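PDB 4LXR: protein toll from Drosophila melanogaster, which acts as the cell-surface receptor for the activated cytokine Spätzle, signalling in dorsal-ventral patterning of the embryo and in antifungal immunity. Local coordinates for residues A[257-262]-A[283-288]; A[307-313]-A[333-338]; A[509-514]-A[539-545]. All blocks are in the same frame, centred on the assembly; numbering follows the deposited sequence. Where two conformers were deposited one is given.

Contact 1: residues A[257-262]-A[283-288]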
loop_
_atom_site.group_PDB
_atom_site.type_symbol
_atom_site.label_atom_id
_atom_site.label_comp_id
_atom_site.label_asym_id
_atom_site.label_seq_id
_atom_site.Cartn_x
_atom_site.Cartn_y
_atom_site.Cartn_z
ATOM N N LEU A 257 -6.305 -34.997 15.754
ATOM C CA LEU A 257 -5.776 -35.907 14.745
ATOM C C LEU A 257 -5.065 -37.002 15.520
ATOM O O LEU A 257 -4.493 -36.729 16.580
ATOM C CB LEU A 257 -4.799 -35.197 13.804
ATOM C CG LEU A 257 -5.251 -34.180 12.755
ATOM C CD1 LEU A 257 -4.024 -33.659 12.013
ATOM C CD2 LEU A 257 -6.230 -34.755 11.744
ATOM N N PRO A 258 -5.108 -38.250 15.019
ATOM C CA PRO A 258 -4.478 -39.317 15.806
ATOM C C PRO A 258 -2.962 -39.305 15.649
ATOM O O PRO A 258 -2.449 -38.889 14.611
ATOM C CB PRO A 258 -5.077 -40.593 15.216
ATOM C CG PRO A 258 -5.367 -40.230 13.787
ATOM C CD PRO A 258 -5.742 -38.760 13.792
ATOM N N GLN A 259 -2.261 -39.728 16.696
ATOM C CA GLN A 259 -0.818 -39.878 16.640
ATOM C C GLN A 259 -0.485 -40.935 15.599
ATOM O O GLN A 259 -1.183 -41.946 15.499
ATOM C CB GLN A 259 -0.274 -40.307 18.003
ATOM C CG GLN A 259 1.243 -40.419 18.046
ATOM C CD GLN A 259 1.767 -40.669 19.446
ATOM O OE1 GLN A 259 0.995 -40.754 20.398
ATOM N NE2 GLN A 259 3.084 -40.790 19.577
ATOM N N GLY A 260 0.576 -40.709 14.829
ATOM C CA GLY A 260 1.013 -41.682 13.842
ATOM C C GLY A 260 0.299 -41.605 12.499
ATOM O O GLY A 260 0.456 -42.496 11.667
ATOM N N LEU A 261 -0.483 -40.545 12.285
ATOM C CA LEU A 261 -1.191 -40.345 11.011
ATOM C C LEU A 261 -0.294 -40.391 9.764
ATOM O O LEU A 261 -0.755 -40.773 8.686
ATOM C CB LEU A 261 -1.991 -39.030 11.029
ATOM C CG LEU A 261 -2.943 -38.750 9.854
ATOM C CD1 LEU A 261 -3.994 -39.829 9.728
ATOM C CD2 LEU A 261 -3.607 -37.365 9.993
ATOM N N PHE A 262 0.975 -39.997 9.891
ATOM C CA PHE A 262 1.871 -40.014 8.727
ATOM C C PHE A 262 3.050 -40.968 8.847
ATOM O O PHE A 262 4.004 -40.868 8.081
ATOM C CB PHE A 262 2.384 -38.609 8.391
ATOM C CG PHE A 262 1.295 -37.593 8.230
ATOM C CD1 PHE A 262 0.329 -37.746 7.253
ATOM C CD2 PHE A 262 1.228 -36.495 9.065
ATOM C CE1 PHE A 262 -0.686 -36.824 7.114
ATOM C CE2 PHE A 262 0.220 -35.565 8.932
ATOM C CZ PHE A 262 -0.743 -35.731 7.954
ATOM N N LEU A 283 -1.889 -30.530 18.027
ATOM C CA LEU A 283 -1.554 -31.638 17.146
ATOM C C LEU A 283 -0.873 -32.727 17.985
ATOM O O LEU A 283 -0.175 -32.424 18.961
ATOM C CB LEU A 283 -0.640 -31.156 16.016
ATOM C CG LEU A 283 -1.245 -30.049 15.143
ATOM C CD1 LEU A 283 -0.178 -29.411 14.241
ATOM C CD2 LEU A 283 -2.384 -30.627 14.303
ATOM N N PRO A 284 -1.094 -34.002 17.624
ATOM C CA PRO A 284 -0.505 -35.121 18.371
ATOM C C PRO A 284 1.026 -35.106 18.376
ATOM O O PRO A 284 1.658 -34.495 17.513
ATOM C CB PRO A 284 -1.029 -36.363 17.620
ATOM C CG PRO A 284 -1.395 -35.849 16.254
ATOM C CD PRO A 284 -1.909 -34.462 16.486
ATOM N N SER A 285 1.599 -35.772 19.370
ATOM C CA SER A 285 3.040 -35.896 19.529
ATOM C C SER A 285 3.726 -36.414 18.258
ATOM O O SER A 285 3.288 -37.393 17.660
ATOM C CB SER A 285 3.334 -36.849 20.686
ATOM O OG SER A 285 4.725 -37.076 20.809
ATOM N N ARG A 286 4.796 -35.738 17.844
ATOM C CA ARG A 286 5.617 -36.182 16.717
ATOM C C ARG A 286 4.870 -36.362 15.395
ATOM O O ARG A 286 5.307 -37.140 14.551
ATOM C CB ARG A 286 6.340 -37.485 17.068
ATOM C CG ARG A 286 7.483 -37.293 18.042
ATOM C CD ARG A 286 8.361 -38.524 18.090
ATOM N NE ARG A 286 7.797 -39.558 18.941
ATOM C CZ ARG A 286 8.023 -39.639 20.249
ATOM N NH1 ARG A 286 8.798 -38.736 20.844
ATOM N NH2 ARG A 286 7.477 -40.617 20.960
ATOM N N LEU A 287 3.758 -35.654 15.218
ATOM C CA LEU A 287 2.959 -35.813 14.004
ATOM C C LEU A 287 3.811 -35.628 12.751
ATOM O O LEU A 287 3.688 -36.399 11.797
ATOM C CB LEU A 287 1.781 -34.835 13.992
ATOM C CG LEU A 287 0.908 -34.857 12.737
ATOM C CD1 LEU A 287 0.147 -36.185 12.646
ATOM C CD2 LEU A 287 -0.066 -33.659 12.683
ATOM N N PHE A 288 4.674 -34.610 12.770
ATOM C CA PHE A 288 5.539 -34.290 11.633
ATOM C C PHE A 288 7.007 -34.606 11.897
ATOM O O PHE A 288 7.897 -34.012 11.294
ATOM C CB PHE A 288 5.390 -32.826 11.226
ATOM C CG PHE A 288 4.013 -32.473 10.764
ATOM C CD1 PHE A 288 3.453 -33.112 9.655
ATOM C CD2 PHE A 288 3.265 -31.513 11.438
ATOM C CE1 PHE A 288 2.175 -32.791 9.224
ATOM C CE2 PHE A 288 1.974 -31.186 11.022
ATOM C CZ PHE A 288 1.428 -31.818 9.908
HETATM O O HOH W 1 2.486 -38.714 15.345
HETATM O O HOH W 2 2.568 -39.052 12.096
#
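Neither segment is regular helix or strand; each folds into a type II beta turn, Pro258 to Leu261 and Pro284 to Leu287, and each turn is closed by a weak backbone bond (Leu261 N to Pro258 O 3.5 Å, Leu287 N to Pro284 O 3.3 Å). Gly260, at phi/psi 84/10, meets the demand of its turn: a CB there would jam against the preceding carbonyl. The backbones come nearest at Gln259 and Pro284, whose CA atoms lie 5.1 Å apart. Two waters bridge the gap between them. Water 1 accepts from Gly260 N and donates to Ser285 O, both at 2.8 Å, while water 2 accepts from Phe262 N and can donate to Leu287 O, both at 2.9 Å.

Side-chain packing is mainly apolar. Leu287 is the common partner: its CD2 lies 4.0 Å from Leu257 CD1, and its CD1 is 3.9 Å from Leu261 CB and 3.8 Å from Phe262 CD2. The Pro284 ring packs against the chain just before the first turn, with Pro284 CG 3.2 Å from Leu257 O, and Gln259 CB lies 4.0 Å from Pro284 CB. The Phe262 and Phe288 rings are nearly parallel (16°) but slid apart, centroids 5.6 Å from each other, so they barely overlap.

These equivalent turns of LRR 5 and LRR 6 lie on the non-strand side of the solenoid, where both phenylalanines reach inward to Val271 of strand 270-273 and Phe288 also meets Leu297 and Leu299 of strand 296-299.

Contact 2: residues A[307-313]-A[333-338]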
loop_
_atom_site.group_PDB
_atom_site.type_symbol
_atom_site.label_atom_id
_atom_site.label_comp_id
_atom_site.label_asym_id
_atom_site.label_seq_id
_atom_site.Cartn_x
_atom_site.Cartn_y
_atom_site.Cartn_z
ATOM N N PRO A 307 3.188 -29.504 20.622
ATOM C CA PRO A 307 4.138 -30.296 21.408
ATOM C C PRO A 307 5.549 -30.076 20.879
ATOM O O PRO A 307 5.730 -29.976 19.654
ATOM C CB PRO A 307 3.696 -31.743 21.130
ATOM C CG PRO A 307 3.139 -31.680 19.720
ATOM C CD PRO A 307 2.474 -30.309 19.618
ATOM N N GLY A 308 6.519 -30.017 21.790
ATOM C CA GLY A 308 7.910 -29.758 21.466
ATOM C C GLY A 308 8.556 -30.725 20.499
ATOM O O GLY A 308 9.590 -30.407 19.900
ATOM N N ASP A 309 7.950 -31.902 20.348
ATOM C CA ASP A 309 8.495 -32.957 19.498
ATOM C C ASP A 309 7.829 -33.012 18.116
ATOM O O ASP A 309 7.969 -34.002 17.387
ATOM C CB ASP A 309 8.386 -34.329 20.201
ATOM C CG ASP A 309 6.937 -34.745 20.511
ATOM O OD1 ASP A 309 5.982 -34.270 19.847
ATOM O OD2 ASP A 309 6.749 -35.568 21.435
ATOM N N LEU A 310 7.113 -31.949 17.764
ATOM C CA LEU A 310 6.289 -31.922 16.557
ATOM C C LEU A 310 7.082 -32.109 15.269
ATOM O O LEU A 310 6.605 -32.745 14.331
ATOM C CB LEU A 310 5.474 -30.621 16.485
ATOM C CG LEU A 310 4.391 -30.574 15.394
ATOM C CD1 LEU A 310 3.377 -31.703 15.610
ATOM C CD2 LEU A 310 3.683 -29.200 15.350
ATOM N N PHE A 311 8.279 -31.535 15.219
ATOM C CA PHE A 311 9.101 -31.592 14.018
ATOM C C PHE A 311 10.425 -32.297 14.252
ATOM O O PHE A 311 11.373 -32.040 13.505
ATOM C CB PHE A 311 9.467 -30.179 13.545
ATOM C CG PHE A 311 8.304 -29.250 13.406
ATOM C CD1 PHE A 311 7.269 -29.530 12.528
ATOM C CD2 PHE A 311 8.281 -28.052 14.111
ATOM C CE1 PHE A 311 6.210 -28.664 12.395
ATOM C CE2 PHE A 311 7.235 -27.177 13.973
ATOM C CZ PHE A 311 6.192 -27.477 13.121
ATOM N N GLU A 312 10.524 -33.149 15.278
ATOM C CA GLU A 312 11.847 -33.637 15.664
ATOM C C GLU A 312 12.457 -34.530 14.587
ATOM O O GLU A 312 11.768 -35.340 13.972
ATOM C CB GLU A 312 11.867 -34.304 17.051
ATOM C CG GLU A 312 11.153 -35.634 17.146
ATOM C CD GLU A 312 11.442 -36.356 18.459
ATOM O OE1 GLU A 312 11.359 -37.601 18.491
ATOM O OE2 GLU A 312 11.746 -35.681 19.456
ATOM N N HIS A 313 13.747 -34.324 14.348
ATOM C CA HIS A 313 14.500 -35.029 13.316
ATOM C C HIS A 313 14.003 -34.785 11.899
ATOM O O HIS A 313 14.438 -35.457 10.976
ATOM C CB HIS A 313 14.599 -36.531 13.614
ATOM C CG HIS A 313 15.208 -36.829 14.947
ATOM N ND1 HIS A 313 14.499 -37.411 15.978
ATOM C CD2 HIS A 313 16.451 -36.595 15.430
ATOM C CE1 HIS A 313 15.285 -37.535 17.034
ATOM N NE2 HIS A 313 16.475 -37.050 16.727
ATOM N N THR A 333 11.969 -26.292 22.494
ATOM C CA THR A 333 12.626 -27.288 21.631
ATOM C C THR A 333 11.964 -27.445 20.257
ATOM O O THR A 333 12.437 -28.217 19.426
ATOM C CB THR A 333 12.711 -28.692 22.300
ATOM O OG1 THR A 333 11.389 -29.193 22.547
ATOM C CG2 THR A 333 13.510 -28.644 23.622
ATOM N N LEU A 334 10.879 -26.713 20.021
ATOM C CA LEU A 334 10.080 -26.892 18.812
ATOM C C LEU A 334 10.894 -26.921 17.517
ATOM O O LEU A 334 10.626 -27.744 16.637
ATOM C CB LEU A 334 9.001 -25.816 18.698
ATOM C CG LEU A 334 8.028 -26.101 17.547
ATOM C CD1 LEU A 334 7.289 -27.415 17.786
ATOM C CD2 LEU A 334 7.043 -24.965 17.347
ATOM N N LEU A 335 11.891 -26.041 17.414
ATOM C CA LEU A 335 12.642 -25.871 16.171
ATOM C C LEU A 335 14.098 -26.286 16.307
ATOM O O LEU A 335 14.950 -25.880 15.517
ATOM C CB LEU A 335 12.565 -24.422 15.692
ATOM C CG LEU A 335 11.158 -23.883 15.448
ATOM C CD1 LEU A 335 11.211 -22.409 15.170
ATOM C CD2 LEU A 335 10.468 -24.600 14.290
ATOM N N GLU A 336 14.375 -27.106 17.309
ATOM C CA GLU A 336 15.730 -27.526 17.633
ATOM C C GLU A 336 16.434 -28.273 16.488
ATOM O O GLU A 336 17.659 -28.226 16.362
ATOM C CB GLU A 336 15.687 -28.397 18.892
ATOM C CG GLU A 336 17.026 -28.777 19.462
ATOM C CD GLU A 336 16.901 -29.827 20.550
ATOM O OE1 GLU A 336 15.765 -30.040 21.036
ATOM O OE2 GLU A 336 17.931 -30.446 20.907
ATOM N N HIS A 337 15.670 -28.959 15.648
ATOM C CA HIS A 337 16.276 -29.703 14.546
ATOM C C HIS A 337 16.172 -28.983 13.195
ATOM O O HIS A 337 16.742 -29.428 12.199
ATOM C CB HIS A 337 15.689 -31.123 14.463
ATOM C CG HIS A 337 15.894 -31.931 15.708
ATOM N ND1 HIS A 337 17.077 -32.579 15.987
ATOM C CD2 HIS A 337 15.073 -32.180 16.757
ATOM C CE1 HIS A 337 16.977 -33.197 17.152
ATOM N NE2 HIS A 337 15.772 -32.970 17.640
ATOM N N GLN A 338 15.469 -27.857 13.163
ATOM C CA GLN A 338 15.210 -27.176 11.899
ATOM C C GLN A 338 16.371 -26.292 11.401
ATOM O O GLN A 338 16.225 -25.089 11.204
ATOM C CB GLN A 338 13.877 -26.413 11.961
ATOM C CG GLN A 338 12.647 -27.316 11.732
ATOM C CD GLN A 338 12.506 -28.380 12.802
ATOM O OE1 GLN A 338 12.398 -28.059 13.984
ATOM N NE2 GLN A 338 12.536 -29.657 12.400
HETATM O O HOH W 3 10.045 -30.392 16.995
#
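Leu334 and Phe311 form the apolar centre. Phe311 CE2 packs 3.8 Å from Leu334 CG, and Leu334 CD1 reaches 3.9 Å from Leu310 CB; the adjacent Phe311 CD2 lies 4.1 Å from Leu335 CD2. The carbonyl of Leu334 meets the edge of the Phe311 ring, with Leu334 O 3.5 Å from Phe311 CD2, an approach that directs the oxygen at ring hydrogens. Further in, Phe311 and Leu335 both rest on Ile320 of strand 319-321.

The backbones that carry these side chains are overlapping type I beta turns, Pro307 to Leu310 and Asp309 to Glu312 in one segment, Thr333 to Glu336 and Leu335 to Gln338 in the other. They are the matching turn-rich returns of LRR 7 and LRR 8, and their stacking, with Leu310 and Phe311 of one repeat and Leu334 and Leu335 of the next turned into the interior, is the one-repeat step of a leucine-rich-repeat solenoid. Gly308 fits closely here: its CA lies opposite that of Leu334 at 4.5 Å, and a modelled CB would clash with Thr333 OG1.

Polar links lie between and around the turns. Water 3 accepts from Phe311 N (2.8 Å) and lies within donating distance of Gly308 O (2.9 Å) and Leu334 O (2.7 Å). Gln338 NE2 donates directly to Phe311 O at 2.9 Å, with an N-H...O angle of 141°, and also to Ser314 O. At the outer, polar edge, the His313 and His337 rings approach obliquely, centroids 4.6 Å apart and planes at 38°, while His313 N sits over a face of the His337 ring.

Contact 3: residues A[509-514]-A[539-545]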
loop_
_atom_site.group_PDB
_atom_site.type_symbol
_atom_site.label_atom_id
_atom_site.label_comp_id
_atom_site.label_asym_id
_atom_site.label_seq_id
_atom_site.Cartn_x
_atom_site.Cartn_y
_atom_site.Cartn_z
ATOM N N ARG A 509 8.120 23.236 16.717
ATOM C CA ARG A 509 9.132 24.136 16.177
ATOM C C ARG A 509 10.088 23.414 15.237
ATOM O O ARG A 509 10.409 22.238 15.424
ATOM C CB ARG A 509 9.920 24.834 17.289
ATOM C CG ARG A 509 10.930 25.873 16.784
ATOM C CD ARG A 509 11.558 26.602 17.944
ATOM N NE ARG A 509 10.519 27.233 18.752
ATOM C CZ ARG A 509 10.697 27.664 19.992
ATOM N NH1 ARG A 509 11.877 27.522 20.575
ATOM N NH2 ARG A 509 9.695 28.225 20.647
ATOM N N ILE A 510 10.508 24.144 14.213
ATOM C CA ILE A 510 11.597 23.764 13.323
ATOM C C ILE A 510 12.557 24.952 13.254
ATOM O O ILE A 510 12.263 25.959 12.615
ATOM C CB ILE A 510 11.107 23.471 11.904
ATOM C CG1 ILE A 510 10.148 22.277 11.904
ATOM C CG2 ILE A 510 12.295 23.237 10.982
ATOM C CD1 ILE A 510 9.663 21.894 10.532
ATOM N N ALA A 511 13.700 24.834 13.919
ATOM C CA ALA A 511 14.592 25.964 14.101
ATOM C C ALA A 511 15.880 25.806 13.302
ATOM O O ALA A 511 16.815 25.133 13.737
ATOM C CB ALA A 511 14.893 26.156 15.580
ATOM N N LEU A 512 15.911 26.425 12.126
ATOM C CA LEU A 512 17.096 26.432 11.278
ATOM C C LEU A 512 17.817 27.764 11.430
ATOM O O LEU A 512 17.179 28.813 11.511
ATOM C CB LEU A 512 16.708 26.200 9.816
ATOM C CG LEU A 512 15.913 24.918 9.577
ATOM C CD1 LEU A 512 15.613 24.731 8.106
ATOM C CD2 LEU A 512 16.674 23.734 10.128
ATOM N N PRO A 513 19.155 27.729 11.469
ATOM C CA PRO A 513 19.907 28.949 11.761
ATOM C C PRO A 513 20.128 29.824 10.529
ATOM O O PRO A 513 19.879 29.410 9.391
ATOM C CB PRO A 513 21.241 28.415 12.288
ATOM C CG PRO A 513 21.362 27.009 11.724
ATOM C CD PRO A 513 20.045 26.619 11.094
ATOM N N GLU A 514 20.592 31.043 10.774
ATOM C CA GLU A 514 20.850 31.990 9.703
ATOM C C GLU A 514 21.959 31.459 8.799
ATOM O O GLU A 514 21.758 31.294 7.596
ATOM C CB GLU A 514 21.239 33.351 10.286
ATOM C CG GLU A 514 20.970 34.538 9.367
ATOM C CD GLU A 514 21.303 35.874 10.021
ATOM O OE1 GLU A 514 21.820 36.766 9.315
ATOM O OE2 GLU A 514 21.047 36.033 11.237
ATOM N N ASP A 539 5.588 31.121 14.644
ATOM C CA ASP A 539 6.026 32.350 15.285
ATOM C C ASP A 539 7.409 32.753 14.762
ATOM O O ASP A 539 7.921 32.142 13.822
ATOM C CB ASP A 539 5.983 32.235 16.823
ATOM C CG ASP A 539 6.837 31.094 17.376
ATOM O OD1 ASP A 539 7.745 30.591 16.685
ATOM O OD2 ASP A 539 6.601 30.705 18.540
ATOM N N CYS A 540 8.008 33.778 15.358
ATOM C CA CYS A 540 9.283 34.300 14.870
ATOM C C CYS A 540 10.412 33.257 14.840
ATOM O O CYS A 540 11.454 33.476 14.210
ATOM C CB CYS A 540 9.706 35.517 15.696
ATOM S SG CYS A 540 10.005 35.164 17.439
ATOM N N THR A 541 10.194 32.115 15.499
ATOM C CA THR A 541 11.259 31.118 15.672
ATOM C C THR A 541 11.450 30.182 14.475
ATOM O O THR A 541 12.427 29.430 14.426
ATOM C CB THR A 541 11.077 30.276 16.972
ATOM O OG1 THR A 541 9.922 29.439 16.852
ATOM C CG2 THR A 541 10.910 31.182 18.183
ATOM N N ILE A 542 10.533 30.225 13.512
ATOM C CA ILE A 542 10.633 29.346 12.353
ATOM C C ILE A 542 10.958 30.118 11.089
ATOM O O ILE A 542 10.743 29.617 9.977
ATOM C CB ILE A 542 9.349 28.498 12.127
ATOM C CG1 ILE A 542 8.169 29.381 11.730
ATOM C CG2 ILE A 542 9.018 27.678 13.368
ATOM C CD1 ILE A 542 7.024 28.616 11.114
ATOM N N LEU A 543 11.492 31.329 11.272
ATOM C CA LEU A 543 11.750 32.256 10.169
ATOM C C LEU A 543 12.577 31.639 9.048
ATOM O O LEU A 543 12.166 31.646 7.892
ATOM C CB LEU A 543 12.443 33.532 10.670
ATOM C CG LEU A 543 13.046 34.413 9.568
ATOM C CD1 LEU A 543 11.967 34.961 8.642
ATOM C CD2 LEU A 543 13.884 35.541 10.159
ATOM N N TRP A 544 13.737 31.092 9.393
ATOM C CA TRP A 544 14.661 30.626 8.365
ATOM C C TRP A 544 14.192 29.351 7.694
ATOM O O TRP A 544 14.472 29.137 6.517
ATOM C CB TRP A 544 16.091 30.535 8.905
ATOM C CG TRP A 544 16.618 31.907 9.199
ATOM C CD1 TRP A 544 16.864 32.454 10.427
ATOM C CD2 TRP A 544 16.897 32.937 8.236
ATOM N NE1 TRP A 544 17.304 33.755 10.284
ATOM C CE2 TRP A 544 17.333 34.074 8.952
ATOM C CE3 TRP A 544 16.837 33.000 6.839
ATOM C CZ2 TRP A 544 17.706 35.268 8.314
ATOM C CZ3 TRP A 544 17.211 34.187 6.204
ATOM C CH2 TRP A 544 17.638 35.303 6.945
ATOM N N PHE A 545 13.456 28.525 8.436
ATOM C CA PHE A 545 12.755 27.394 7.850
ATOM C C PHE A 545 11.774 27.862 6.781
ATOM O O PHE A 545 11.753 27.334 5.670
ATOM C CB PHE A 545 11.996 26.593 8.915
ATOM C CG PHE A 545 11.056 25.572 8.337
ATOM C CD1 PHE A 545 11.548 24.420 7.724
ATOM C CD2 PHE A 545 9.678 25.756 8.396
ATOM C CE1 PHE A 545 10.682 23.464 7.188
ATOM C CE2 PHE A 545 8.805 24.801 7.862
ATOM C CZ PHE A 545 9.313 23.656 7.257
HETATM O O HOH W 4 7.646 28.308 19.143
HETATM O O HOH W 5 14.011 28.169 11.594
HETATM O O HOH W 6 14.521 30.665 12.421
#
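Here the last repeat of the first solenoid, LRR 15, meets the opening of its C-terminal cap, LRRCT 1. Helix 543-545, which continues beyond the segment, has Ile542 at its N-cap position and packs against segment 509-514, extended as far as Pro513. Phe545 anchors the buried part: Ile510 CD1 lies 3.9 Å from its ring centroid, 18° off the normal, a CH-pi contact over the face, whereas Leu512 CD1 sits at the ring edge, 4.1 Å from Phe545 CD1. A second CH-pi contact puts Glu514 CA 4.0 Å from the centroid of the five-membered ring of Trp544, 8° off the normal.

The helix start is bridged by water. Water 5 accepts from Leu512 N (2.6 Å) and Phe545 N (3.2 Å) and can donate to Ile510 O (3.0 Å); water 6 accepts from Trp544 N (3.2 Å) and can donate to Thr541 O (3.2 Å) and, weakly, to Leu512 O (3.4 Å). Asp539 OD1 accepts from Thr541 N at 3.1 Å, an Asx turn, and its OD2 reaches Arg509 NH2 through water 4 (2.7 and 2.5 Å).

With Cys540 disulfide-bonded to Cys591, this helix laid over the end of the apolar core is characteristic of a cysteine-bearing LRRCT cap.

Contacts 1 and 2 belong to one continuous solenoid: they follow in series along the chain, their centres are 13 Å apart, and they touch. Asp309 of contact 2 joins them. Asp309 OD2 is hydrogen-bonded to Ser285 OG at 2.6 Å. Asp309 OD1 accepts a hydrogen bond from Arg286 N at 2.8 Å. Alongside, Phe288 CB packs 3.3 Å from Leu310 O. Contact 3 lies at the far end of this same solenoid, its centre about 68 Å from that of contact 1 and 59 Å from that of contact 2, where the repeats give way to the cap. Spätzle touches none of the three; a NAG of an N-linked glycan lies about 10 Å from the Gln338 side chain.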